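PDB 1ZEL: AbiEi antitoxin C-terminal domain-containing protein from Mycobacterium tuberculosis, which is of unknown biochemical function but probably binds DNA through a winged-helix domain and resembles antitoxins of the AbiEi type. Local coordinates for residues Ala74-Pro77 with Ala82-Asp85; Gly24-Arg29 with Ile76-Ala81; Arg29-Thr34 with Pro89-Leu94; Val33-Leu38 with Ser53-Leu58; Val5-Ala10 with Trp63-Pro68. All blocks are in the same frame, centred on the assembly; numbering follows the deposited sequence.

Contact 1 of 5, residues Ala74-Pro77 with Ala82-Asp85; sequences AFIP and AISD
Ile76, just past strand 72-75, and Ile83 of strand 82-84 meet at their ends, the two branched chains lying at a slant to one another and touching chiefly through their CD1 methyls. CD1 of Ile76 lies 3.6 Å from CD1 of Ile83. The latter methyl does most of the work on its side: CG1 sits anti to the carbonyl carbon (chi1 -61°), and the extended second torsion (chi2 173°) pushes CD1 across to the other backbone. There Ile83 CD1 comes within 3.7 Å of Ala74 CB and 3.5 Å of Phe75 O, an ordinary van der Waals approach to a carbonyl. Ala74 suits this place because its single methyl lets the strand come close to the isoleucine tip. Ile76 uses its second branch as well, CG2 resting 3.9 Å from Ala82 N, so that one beta-branched side chain packs against both Ile83 and the neighbouring backbone. Phe75 points its ring to the other side of its strand, and Pro77 N lies over one face of that ring, toward its rim. The contact brings together two different sheets: Ala74 pairs with Val65 in the three-stranded sheet of the winged-helix domain, whereas Ile83 pairs with Val4 in a two-stranded ribbon with strand 3-5. Leu88 of helix 88-96 packs on both Ala74 and Ile83, and Val4 touches Ile76.

Contact 2 of 5, residues Gly24-Arg29 with Ile76-Ala81; sequences GLARDR and IPPGEA
Ala26, on the last full turn of helix 19-28, puts its methyl against the ring of Pro78, CB lying 3.8 Å from Pro78 CD. A small residue fits here, since the loop comes close to the helix surface. Three residues on, the chain leaves the helix at Arg29 with positive phi (46°), although Arg29 N still reaches back to Leu25 O at 2.7 Å. The arginine side chain bends at its second torsion (chi2 -82°) and doubles back along the helix end, where NE donates to Ala26 O over 2.9 Å, meeting a lone pair in the carbonyl plane. This bond helps fix the turn of the flat guanidinium, and Pro77 CB lies over the centre of one face, 3.3 Å from Arg29 NH1. A proline ring is a good partner for such a plate, being rigid and apolar. Pro77 also opens a type II beta turn closed by Glu80 N to Pro77 O, in which Gly79 readily takes the positive phi. The loop thus leads from strand 72-75 to strand 82-84 past the C-terminal end of helix 19-28, with Trp63 against Pro78 and Leu25 packed on Pro30 and on Leu38 of helix 35-44.

Contact 3 of 5, residues Arg29-Thr34 with Pro89-Leu94; sequences RPVVVT and PLRSWL
Val32 packs against the backbone of helix 88-96, and Val31 beside it, on the exposed side, touches the stem of Arg91. The more enclosed half belongs to Val32. Val32 CG2, anti to the carbonyl carbon, lies 3.8 Å from Arg91 O and 3.9 Å from Ser92 N, so the methyl rests on the peptide that links Arg91 and Ser92. Ser92 is small enough to let the loop approach, as the 6.1 Å between the CA atoms of Val32 and Ser92 attests. Its hydroxyl is turned back into its own helix, where Ser92 OG donates to Pro89 O at 2.9 Å, the carbonyl that also accepts from Trp93 N; both donors reach the oxygen from the same face of its plane. A buried serine thereby satisfies its polar group without a partner in the loop. Thr72, Leu67 and Ala95 close in round this part.

The outer half is thinner. Val31 CG1 meets Arg91 CD at 3.4 Å, the two side chains crossing nearly at right angles, and little else joins them. The arginine chain, extended from CG to NE, carries its charge beyond the valine: Arg91 NE forms a salt bridge with Asp85 and NH2 a hydrogen bond with Thr176 OG1. An arginine fits this boundary because its aliphatic stem can pack while its head finds polar partners. The loop involved leads into strand 33-34, the first strand of a winged-helix fold, against which helix 88-96, probably an addition to the canonical motif, is packed.

Contact 4 of 5, residues Val33-Leu38 with Ser53-Leu58; sequences VTKEDL and SAIREL
The helix-turn-helix of the winged-helix domain is held together here, Leu38 and Lys35 of helix 35-44 packing against Ile55 and Leu58 of helix 51-61. By its place in the fold helix 51-61 probably corresponds to the recognition helix of DNA-binding relatives, although no DNA is present. Leu38 reaches between the helices with CG anti to the backbone N (chi1 -162°), and its two methyls divide the work: CD2 faces Ile55, while CD1 lies 4.2 Å from Leu58 CD1. The Leu38 and Ile55 chains lie alongside, running in opposite senses; CD2 is modelled closer to Ile55 CG1 than carbon atoms can lie, so their exact spacing is doubtful. Branched aliphatic residues suit this seam, which is buried and continues into Leu64, Val21 and Leu25. Lys35 works at its margin. Its stem crosses Ile55 at about a right angle, with CG 4.0 Å from Ile55 CD1, and the fully extended chain carries NZ on to a salt bridge with Asp52. A lysine thus packs with its methylenes while its ammonium group pairs with Asp52 at the margin. Strand 33-34 leads straight into helix 35-44, and Thr34 serves as N-cap: its side chain (chi1 68°) accepts from an amide of the first turn that lacks a carbonyl partner within the helix, the bond from Asp37 N to Thr34 OG1 measuring 3.1 Å with an angle of 154° at the hydrogen.

Contact 5 of 5, residues Val5-Ala10 with Trp63-Pro68; sequences VSPAGA and WLVQLP
Val5 and Ser6 lie beside the start of strand 64-66 as their own chain leaves strand 3-5, the CA atoms of Ser6 and Trp63 being 6.8 Å apart. Directly afterwards the chain reverses in a type I beta turn from Ser6 to Gly9, closed by Gly9 N to Ser6 O at 3.2 Å. Within it Ser6 OG accepts from Ala8 N at 3.1 Å and 152°, an ST turn, and the same hydroxyl is hydrogen-bonded to Gly62 O just ahead of the facing segment. Serine at the first position therefore both shapes the turn and ties it to its neighbour. Gly9 ends the turn with backbone angles at which any side chain would collide with the carbonyl oxygen before it, so glycine suits the place. Strand 64-66 is an edge strand of the three-stranded sheet in the winged-helix fold, and the N-terminal segment packs on it without joining it as a strand. Among side chains the meeting rests on Val65. With CG1 anti to the backbone N (chi1 170°), Val65 CG2 is the methyl that faces the turn, 3.6 Å from Val5 O and 4.2 Å from Pro7 CD. The valine and the proline pass side by side, pointing opposite ways, two compact apolar groups with little freedom to lose. Trp63 starts away from the turn; its indole makes a cation-pi contact with Arg12, and NE1 donates to Arg13 O.

How the contacts relate
All five contacts lie on the same side of the chain's centre, grouped about the winged-helix sheet. Contacts 1 and 5 are the closest pair, their centres about 7 Å apart, coupled through the pairing of strands 64-66 and 72-75, with Ala74 N 2.8 Å from Val65 O. Contact 2 shares Ile76 and Pro77 with contact 1 and Arg29 with contact 3. The salt bridge from Arg91 NE to Asp85 OD2, 2.7 Å long, ties contact 3 to contact 1. Contact 4 meets contact 5 at Leu64, whose CD1 is 3.9 Å from Leu38 CD1. None uses the sodium-site residues Arg167, Asp209 and Asp213, which come much later in the chain.

Contact 1 of 5, residues Ala74-Pro77 with Ala82-Asp85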
# COMPACT_ATOMS: atom_id res chain seq x y z
N ALA A 74 13.54 -9.95 -11.03
CA ALA A 74 13.78 -8.63 -11.56
C ALA A 74 15.03 -8.64 -12.43
O ALA A 74 16.07 -9.20 -12.05
CB ALA A 74 13.94 -7.60 -10.40
N PHE A 75 14.93 -8.02 -13.60
CA PHE A 75 16.08 -7.80 -14.48
C PHE A 75 16.73 -6.48 -14.07
O PHE A 75 16.06 -5.47 -13.99
CB PHE A 75 15.63 -7.74 -15.94
CG PHE A 75 16.73 -7.43 -16.93
CD1 PHE A 75 17.81 -8.30 -17.09
CD2 PHE A 75 16.70 -6.24 -17.67
CE1 PHE A 75 18.82 -8.01 -17.99
CE2 PHE A 75 17.69 -5.95 -18.58
CZ PHE A 75 18.77 -6.85 -18.74
N ILE A 76 18.03 -6.51 -13.79
CA ILE A 76 18.74 -5.29 -13.49
C ILE A 76 19.39 -4.87 -14.82
O ILE A 76 20.22 -5.60 -15.36
CB ILE A 76 19.83 -5.49 -12.39
CG1 ILE A 76 19.34 -6.43 -11.26
CG2 ILE A 76 20.36 -4.13 -11.87
CD1 ILE A 76 18.05 -5.97 -10.52
N PRO A 77 18.98 -3.71 -15.36
CA PRO A 77 19.36 -3.32 -16.69
C PRO A 77 20.82 -2.93 -16.81
O PRO A 77 21.41 -2.46 -15.83
CB PRO A 77 18.44 -2.14 -17.00
CG PRO A 77 17.93 -1.67 -15.69
CD PRO A 77 18.06 -2.75 -14.72
N ALA A 82 21.20 -1.19 -9.44
CA ALA A 82 19.99 -1.52 -8.69
C ALA A 82 18.75 -0.94 -9.34
O ALA A 82 18.82 -0.10 -10.23
CB ALA A 82 20.10 -0.99 -7.25
N ILE A 83 17.61 -1.38 -8.84
CA ILE A 83 16.32 -0.86 -9.26
C ILE A 83 15.76 -0.12 -8.05
O ILE A 83 15.77 -0.66 -6.94
CB ILE A 83 15.34 -2.00 -9.60
CG1 ILE A 83 15.87 -2.85 -10.74
CG2 ILE A 83 13.92 -1.43 -9.97
CD1 ILE A 83 15.03 -4.08 -11.00
N SER A 84 15.26 1.08 -8.26
CA SER A 84 14.57 1.79 -7.20
C SER A 84 13.06 1.69 -7.44
O SER A 84 12.48 2.41 -8.24
CB SER A 84 15.05 3.24 -7.13
OG SER A 84 14.97 3.73 -5.80
N ASP A 85 12.42 0.74 -6.79
CA ASP A 85 10.99 0.55 -6.94
C ASP A 85 10.67 -0.22 -5.69
O ASP A 85 11.19 -1.33 -5.52
CB ASP A 85 10.67 -0.27 -8.19
CG ASP A 85 9.20 -0.61 -8.31
OD1 ASP A 85 8.37 -0.15 -7.48
OD2 ASP A 85 8.84 -1.35 -9.25

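Contact 2 of 5, residues Gly24-Arg29 with Ile76-Ala81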
# COMPACT_ATOMS: atom_id res chain seq x y z
N GLY A 24 17.89 -8.74 -25.26
CA GLY A 24 16.44 -8.70 -25.44
C GLY A 24 15.71 -8.10 -24.24
O GLY A 24 14.74 -7.35 -24.40
N LEU A 25 16.13 -8.51 -23.05
CA LEU A 25 15.63 -7.93 -21.79
C LEU A 25 16.02 -6.46 -21.68
O LEU A 25 15.22 -5.63 -21.25
CB LEU A 25 16.16 -8.73 -20.60
CG LEU A 25 15.48 -10.10 -20.39
CD1 LEU A 25 16.28 -10.98 -19.38
CD2 LEU A 25 14.06 -9.94 -19.95
N ALA A 26 17.25 -6.12 -22.10
CA ALA A 26 17.70 -4.72 -22.11
C ALA A 26 16.84 -3.84 -23.07
O ALA A 26 16.54 -2.68 -22.77
CB ALA A 26 19.15 -4.65 -22.51
N ARG A 27 16.44 -4.40 -24.22
CA ARG A 27 15.58 -3.68 -25.16
C ARG A 27 14.15 -3.53 -24.62
O ARG A 27 13.52 -2.46 -24.74
CB ARG A 27 15.54 -4.37 -26.55
CG ARG A 27 16.69 -4.01 -27.50
CD ARG A 27 16.43 -4.53 -28.93
NE ARG A 27 15.95 -5.92 -28.91
CZ ARG A 27 16.73 -6.99 -28.96
NH1 ARG A 27 18.06 -6.85 -29.06
NH2 ARG A 27 16.17 -8.20 -28.92
N ASP A 28 13.63 -4.62 -24.05
CA ASP A 28 12.21 -4.71 -23.71
C ASP A 28 11.87 -4.19 -22.32
O ASP A 28 10.75 -3.71 -22.08
CB ASP A 28 11.74 -6.17 -23.84
CG ASP A 28 11.80 -6.68 -25.27
OD1 ASP A 28 11.96 -5.85 -26.19
OD2 ASP A 28 11.65 -7.90 -25.47
N ARG A 29 12.83 -4.31 -21.41
CA ARG A 29 12.68 -3.82 -20.02
C ARG A 29 11.33 -4.22 -19.41
O ARG A 29 10.53 -3.33 -19.07
CB ARG A 29 12.84 -2.29 -19.94
CG ARG A 29 14.12 -1.67 -20.56
CD ARG A 29 15.26 -1.78 -19.61
NE ARG A 29 16.57 -1.42 -20.17
CZ ARG A 29 17.33 -0.44 -19.68
NH1 ARG A 29 16.90 0.27 -18.64
NH2 ARG A 29 18.53 -0.20 -20.19
N ILE A 76 18.03 -6.51 -13.79
CA ILE A 76 18.74 -5.29 -13.49
C ILE A 76 19.39 -4.87 -14.82
O ILE A 76 20.22 -5.60 -15.36
CB ILE A 76 19.83 -5.49 -12.39
CG1 ILE A 76 19.34 -6.43 -11.26
CG2 ILE A 76 20.36 -4.13 -11.87
CD1 ILE A 76 18.05 -5.97 -10.52
N PRO A 77 18.98 -3.71 -15.36
CA PRO A 77 19.36 -3.32 -16.69
C PRO A 77 20.82 -2.93 -16.81
O PRO A 77 21.41 -2.46 -15.83
CB PRO A 77 18.44 -2.14 -17.00
CG PRO A 77 17.93 -1.67 -15.69
CD PRO A 77 18.06 -2.75 -14.72
N PRO A 78 21.40 -3.06 -18.02
CA PRO A 78 22.79 -2.67 -18.20
C PRO A 78 23.02 -1.24 -17.72
O PRO A 78 22.19 -0.36 -17.95
CB PRO A 78 22.96 -2.74 -19.71
CG PRO A 78 22.00 -3.84 -20.11
CD PRO A 78 20.81 -3.57 -19.27
N GLY A 79 24.16 -1.03 -17.08
CA GLY A 79 24.55 0.29 -16.60
C GLY A 79 23.97 0.69 -15.26
O GLY A 79 24.22 1.79 -14.78
N GLU A 80 23.17 -0.18 -14.65
CA GLU A 80 22.60 0.10 -13.34
C GLU A 80 23.00 -0.93 -12.31
O GLU A 80 23.10 -2.13 -12.61
CB GLU A 80 21.08 0.20 -13.45
CG GLU A 80 20.63 1.31 -14.39
CD GLU A 80 21.00 2.71 -13.88
OE1 GLU A 80 21.29 2.88 -12.68
OE2 GLU A 80 21.00 3.65 -14.68
N ALA A 81 23.22 -0.47 -11.10
CA ALA A 81 23.58 -1.36 -10.01
C ALA A 81 22.33 -1.89 -9.29
O ALA A 81 22.39 -2.90 -8.58
CB ALA A 81 24.53 -0.61 -9.01

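Contact 3 of 5, residues Arg29-Thr34 with Pro89-Leu94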
# COMPACT_ATOMS: atom_id res chain seq x y z
N ARG A 29 12.83 -4.31 -21.41
CA ARG A 29 12.68 -3.82 -20.02
C ARG A 29 11.33 -4.22 -19.41
O ARG A 29 10.53 -3.33 -19.07
CB ARG A 29 12.84 -2.29 -19.94
CG ARG A 29 14.12 -1.67 -20.56
CD ARG A 29 15.26 -1.78 -19.61
NE ARG A 29 16.57 -1.42 -20.17
CZ ARG A 29 17.33 -0.44 -19.68
NH1 ARG A 29 16.90 0.27 -18.64
NH2 ARG A 29 18.53 -0.20 -20.19
N PRO A 30 11.04 -5.54 -19.29
CA PRO A 30 9.82 -5.90 -18.59
C PRO A 30 9.88 -5.52 -17.09
O PRO A 30 10.96 -5.59 -16.49
CB PRO A 30 9.77 -7.43 -18.71
CG PRO A 30 11.18 -7.83 -18.91
CD PRO A 30 11.78 -6.74 -19.74
N VAL A 31 8.74 -5.17 -16.49
CA VAL A 31 8.75 -4.79 -15.07
C VAL A 31 9.24 -5.96 -14.23
O VAL A 31 10.07 -5.79 -13.35
CB VAL A 31 7.36 -4.43 -14.54
CG1 VAL A 31 7.51 -3.84 -13.12
CG2 VAL A 31 6.67 -3.41 -15.45
N VAL A 32 8.72 -7.15 -14.54
CA VAL A 32 9.05 -8.38 -13.84
C VAL A 32 9.30 -9.42 -14.93
O VAL A 32 8.61 -9.41 -15.95
CB VAL A 32 7.84 -8.84 -13.01
CG1 VAL A 32 8.04 -10.26 -12.53
CG2 VAL A 32 7.57 -7.89 -11.84
N VAL A 33 10.29 -10.29 -14.70
CA VAL A 33 10.57 -11.40 -15.60
C VAL A 33 10.01 -12.68 -15.01
O VAL A 33 10.45 -13.10 -13.95
CB VAL A 33 12.12 -11.59 -15.77
CG1 VAL A 33 12.42 -12.75 -16.71
CG2 VAL A 33 12.76 -10.31 -16.34
N THR A 34 9.07 -13.32 -15.69
CA THR A 34 8.57 -14.62 -15.24
C THR A 34 9.48 -15.73 -15.76
O THR A 34 10.21 -15.54 -16.74
CB THR A 34 7.11 -14.88 -15.67
OG1 THR A 34 7.05 -15.03 -17.09
CG2 THR A 34 6.22 -13.71 -15.29
N PRO A 89 7.88 -6.44 -4.94
CA PRO A 89 7.16 -7.63 -4.43
C PRO A 89 5.70 -7.74 -4.88
O PRO A 89 5.23 -8.84 -5.20
CB PRO A 89 7.24 -7.45 -2.91
CG PRO A 89 8.50 -6.60 -2.68
CD PRO A 89 8.59 -5.70 -3.87
N LEU A 90 4.97 -6.62 -4.90
CA LEU A 90 3.57 -6.64 -5.33
C LEU A 90 3.43 -6.79 -6.84
O LEU A 90 2.53 -7.49 -7.32
CB LEU A 90 2.85 -5.39 -4.84
CG LEU A 90 2.68 -5.34 -3.32
CD1 LEU A 90 2.12 -4.00 -2.91
CD2 LEU A 90 1.77 -6.48 -2.83
N ARG A 91 4.27 -6.10 -7.59
CA ARG A 91 4.29 -6.30 -9.04
C ARG A 91 4.64 -7.74 -9.37
O ARG A 91 4.14 -8.27 -10.35
CB ARG A 91 5.29 -5.34 -9.71
CG ARG A 91 5.02 -3.87 -9.36
CD ARG A 91 5.82 -2.95 -10.26
NE ARG A 91 6.15 -1.70 -9.59
CZ ARG A 91 5.33 -0.65 -9.49
NH1 ARG A 91 4.12 -0.68 -10.04
NH2 ARG A 91 5.73 0.45 -8.85
N SER A 92 5.52 -8.38 -8.59
CA SER A 92 5.80 -9.80 -8.88
C SER A 92 4.59 -10.71 -8.66
O SER A 92 4.40 -11.73 -9.37
CB SER A 92 7.02 -10.31 -8.10
OG SER A 92 6.70 -10.77 -6.81
N TRP A 93 3.76 -10.35 -7.69
CA TRP A 93 2.48 -11.02 -7.51
C TRP A 93 1.54 -10.85 -8.70
O TRP A 93 1.00 -11.85 -9.23
CB TRP A 93 1.84 -10.57 -6.19
CG TRP A 93 0.62 -11.39 -5.76
CD1 TRP A 93 0.14 -12.53 -6.33
CD2 TRP A 93 -0.21 -11.12 -4.63
NE1 TRP A 93 -0.97 -12.98 -5.63
CE2 TRP A 93 -1.20 -12.12 -4.58
CE3 TRP A 93 -0.20 -10.12 -3.64
CZ2 TRP A 93 -2.19 -12.15 -3.59
CZ3 TRP A 93 -1.18 -10.16 -2.65
CH2 TRP A 93 -2.17 -11.15 -2.64
N LEU A 94 1.35 -9.61 -9.17
CA LEU A 94 0.52 -9.36 -10.36
C LEU A 94 1.03 -10.07 -11.61
O LEU A 94 0.24 -10.44 -12.51
CB LEU A 94 0.44 -7.86 -10.65
CG LEU A 94 -0.37 -7.08 -9.63
CD1 LEU A 94 -0.09 -5.58 -9.80
CD2 LEU A 94 -1.85 -7.40 -9.77

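Contact 4 of 5, residues Val33-Leu38 with Ser53-Leu58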
# COMPACT_ATOMS: atom_id res chain seq x y z
N VAL A 33 10.29 -10.29 -14.70
CA VAL A 33 10.57 -11.40 -15.60
C VAL A 33 10.01 -12.68 -15.01
O VAL A 33 10.45 -13.10 -13.95
CB VAL A 33 12.12 -11.59 -15.77
CG1 VAL A 33 12.42 -12.75 -16.71
CG2 VAL A 33 12.76 -10.31 -16.34
N THR A 34 9.07 -13.32 -15.69
CA THR A 34 8.57 -14.62 -15.24
C THR A 34 9.48 -15.73 -15.76
O THR A 34 10.21 -15.54 -16.74
CB THR A 34 7.11 -14.88 -15.67
OG1 THR A 34 7.05 -15.03 -17.09
CG2 THR A 34 6.22 -13.71 -15.29
N LYS A 35 9.41 -16.90 -15.13
CA LYS A 35 10.16 -18.04 -15.61
C LYS A 35 9.81 -18.40 -17.06
O LYS A 35 10.68 -18.78 -17.85
CB LYS A 35 9.96 -19.27 -14.71
CG LYS A 35 10.80 -20.44 -15.18
CD LYS A 35 10.83 -21.55 -14.18
CE LYS A 35 11.58 -22.73 -14.74
NZ LYS A 35 11.46 -23.82 -13.76
N GLU A 36 8.53 -18.22 -17.42
CA GLU A 36 8.03 -18.53 -18.75
C GLU A 36 8.59 -17.56 -19.77
O GLU A 36 8.88 -17.95 -20.91
CB GLU A 36 6.51 -18.46 -18.78
CG GLU A 36 5.79 -19.53 -17.93
CD GLU A 36 5.58 -19.14 -16.45
OE1 GLU A 36 6.20 -18.18 -15.95
OE2 GLU A 36 4.78 -19.80 -15.77
N ASP A 37 8.70 -16.29 -19.39
CA ASP A 37 9.26 -15.25 -20.24
C ASP A 37 10.74 -15.55 -20.49
O ASP A 37 11.23 -15.48 -21.62
CB ASP A 37 9.08 -13.87 -19.56
CG ASP A 37 9.66 -12.69 -20.38
OD1 ASP A 37 9.88 -12.83 -21.60
OD2 ASP A 37 9.89 -11.60 -19.79
N LEU A 38 11.47 -15.88 -19.45
CA LEU A 38 12.88 -16.24 -19.63
C LEU A 38 13.04 -17.50 -20.48
O LEU A 38 13.91 -17.53 -21.35
CB LEU A 38 13.60 -16.40 -18.29
CG LEU A 38 15.10 -16.32 -18.60
CD1 LEU A 38 15.61 -14.87 -18.47
CD2 LEU A 38 15.86 -17.27 -17.76
N SER A 53 18.80 -23.83 -14.88
CA SER A 53 20.24 -23.61 -15.00
C SER A 53 20.62 -22.23 -15.50
O SER A 53 21.51 -21.59 -14.95
CB SER A 53 20.84 -24.63 -15.94
OG SER A 53 22.25 -24.51 -15.95
N ALA A 54 19.99 -21.79 -16.59
CA ALA A 54 20.20 -20.44 -17.14
C ALA A 54 19.94 -19.38 -16.08
O ALA A 54 20.76 -18.46 -15.88
CB ALA A 54 19.28 -20.23 -18.34
N ILE A 55 18.81 -19.52 -15.39
CA ILE A 55 18.41 -18.53 -14.37
C ILE A 55 19.40 -18.48 -13.22
O ILE A 55 19.74 -17.40 -12.73
CB ILE A 55 16.95 -18.76 -13.86
CG1 ILE A 55 15.96 -18.50 -14.98
CG2 ILE A 55 16.65 -17.80 -12.69
CD1 ILE A 55 14.64 -19.21 -14.86
N ARG A 56 19.86 -19.66 -12.78
CA ARG A 56 20.80 -19.79 -11.66
C ARG A 56 22.06 -19.02 -11.99
O ARG A 56 22.58 -18.27 -11.16
CB ARG A 56 21.14 -21.28 -11.48
CG ARG A 56 21.47 -21.75 -10.08
CD ARG A 56 20.84 -23.14 -9.81
NE ARG A 56 21.17 -24.12 -10.85
CZ ARG A 56 20.32 -25.03 -11.32
NH1 ARG A 56 19.08 -25.10 -10.84
NH2 ARG A 56 20.71 -25.87 -12.27
N GLU A 57 22.58 -19.24 -13.20
CA GLU A 57 23.78 -18.53 -13.63
C GLU A 57 23.53 -17.03 -13.79
O GLU A 57 24.36 -16.21 -13.39
CB GLU A 57 24.33 -19.10 -14.94
CG GLU A 57 25.65 -18.43 -15.37
CD GLU A 57 26.27 -19.11 -16.56
OE1 GLU A 57 25.88 -20.26 -16.79
OE2 GLU A 57 27.12 -18.51 -17.26
N LEU A 58 22.40 -16.67 -14.37
CA LEU A 58 22.08 -15.25 -14.55
C LEU A 58 21.92 -14.54 -13.20
O LEU A 58 22.25 -13.34 -13.05
CB LEU A 58 20.82 -15.11 -15.43
CG LEU A 58 21.06 -15.33 -16.93
CD1 LEU A 58 19.73 -15.38 -17.71
CD2 LEU A 58 22.01 -14.26 -17.55

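Contact 5 of 5, residues Val5-Ala10 with Trp63-Pro68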
# COMPACT_ATOMS: atom_id res chain seq x y z
N VAL A 5 19.04 -4.86 -5.64
CA VAL A 5 20.45 -4.61 -5.94
C VAL A 5 21.07 -5.83 -6.63
O VAL A 5 20.87 -6.98 -6.19
CB VAL A 5 21.23 -4.32 -4.63
CG1 VAL A 5 22.72 -4.08 -4.88
CG2 VAL A 5 20.62 -3.13 -3.90
N SER A 6 21.81 -5.59 -7.71
CA SER A 6 22.60 -6.66 -8.29
C SER A 6 23.76 -7.03 -7.36
O SER A 6 24.54 -6.16 -6.96
CB SER A 6 23.18 -6.27 -9.64
OG SER A 6 24.03 -7.31 -10.07
N PRO A 7 23.89 -8.33 -7.02
CA PRO A 7 25.01 -8.74 -6.18
C PRO A 7 26.35 -8.60 -6.89
O PRO A 7 27.40 -8.69 -6.25
CB PRO A 7 24.72 -10.22 -5.91
CG PRO A 7 23.91 -10.65 -7.05
CD PRO A 7 23.04 -9.47 -7.40
N ALA A 8 26.32 -8.37 -8.21
CA ALA A 8 27.54 -8.23 -8.99
C ALA A 8 28.01 -6.80 -9.17
O ALA A 8 29.03 -6.57 -9.79
CB ALA A 8 27.37 -8.86 -10.34
N GLY A 9 27.27 -5.83 -8.65
CA GLY A 9 27.60 -4.44 -8.91
C GLY A 9 27.14 -4.02 -10.30
O GLY A 9 26.49 -4.81 -11.00
N ALA A 10 27.49 -2.81 -10.72
CA ALA A 10 27.00 -2.29 -12.00
C ALA A 10 27.69 -2.93 -13.20
O ALA A 10 27.11 -3.08 -14.26
CB ALA A 10 27.17 -0.75 -12.06
N TRP A 63 22.34 -10.52 -13.18
CA TRP A 63 21.38 -9.94 -14.12
C TRP A 63 19.94 -10.11 -13.68
O TRP A 63 19.11 -9.28 -13.99
CB TRP A 63 21.58 -10.55 -15.53
CG TRP A 63 22.84 -10.03 -16.22
CD1 TRP A 63 24.02 -10.72 -16.44
CD2 TRP A 63 23.02 -8.72 -16.76
NE1 TRP A 63 24.92 -9.90 -17.10
CE2 TRP A 63 24.33 -8.67 -17.30
CE3 TRP A 63 22.20 -7.57 -16.82
CZ2 TRP A 63 24.84 -7.50 -17.90
CZ3 TRP A 63 22.71 -6.41 -17.42
CH2 TRP A 63 24.03 -6.38 -17.95
N LEU A 64 19.64 -11.23 -13.01
CA LEU A 64 18.31 -11.51 -12.48
C LEU A 64 18.41 -11.59 -10.96
O LEU A 64 19.33 -12.21 -10.42
CB LEU A 64 17.80 -12.88 -13.03
CG LEU A 64 17.54 -12.97 -14.53
CD1 LEU A 64 17.00 -14.37 -14.89
CD2 LEU A 64 16.57 -11.85 -15.04
N VAL A 65 17.46 -10.96 -10.27
CA VAL A 65 17.39 -11.05 -8.81
C VAL A 65 16.03 -11.63 -8.46
O VAL A 65 14.98 -11.13 -8.94
CB VAL A 65 17.57 -9.68 -8.14
CG1 VAL A 65 17.26 -9.74 -6.63
CG2 VAL A 65 19.01 -9.17 -8.36
N GLN A 66 16.05 -12.71 -7.69
CA GLN A 66 14.82 -13.43 -7.36
C GLN A 66 13.85 -12.52 -6.61
O GLN A 66 14.23 -11.82 -5.65
CB GLN A 66 15.11 -14.70 -6.55
CG GLN A 66 13.94 -15.65 -6.51
CD GLN A 66 14.31 -16.98 -5.90
OE1 GLN A 66 15.39 -17.51 -6.13
NE2 GLN A 66 13.39 -17.54 -5.12
N LEU A 67 12.59 -12.53 -7.05
CA LEU A 67 11.54 -11.81 -6.33
C LEU A 67 10.72 -12.76 -5.43
O LEU A 67 10.83 -13.97 -5.57
CB LEU A 67 10.64 -11.05 -7.32
CG LEU A 67 11.30 -9.85 -8.01
CD1 LEU A 67 10.33 -9.32 -9.11
CD2 LEU A 67 11.75 -8.72 -7.01
N PRO A 68 9.97 -12.19 -4.46
CA PRO A 68 9.27 -12.99 -3.43
C PRO A 68 8.26 -13.99 -3.94
O PRO A 68 8.04 -15.02 -3.30
CB PRO A 68 8.56 -11.93 -2.57
CG PRO A 68 9.40 -10.69 -2.76
CD PRO A 68 9.83 -10.74 -4.21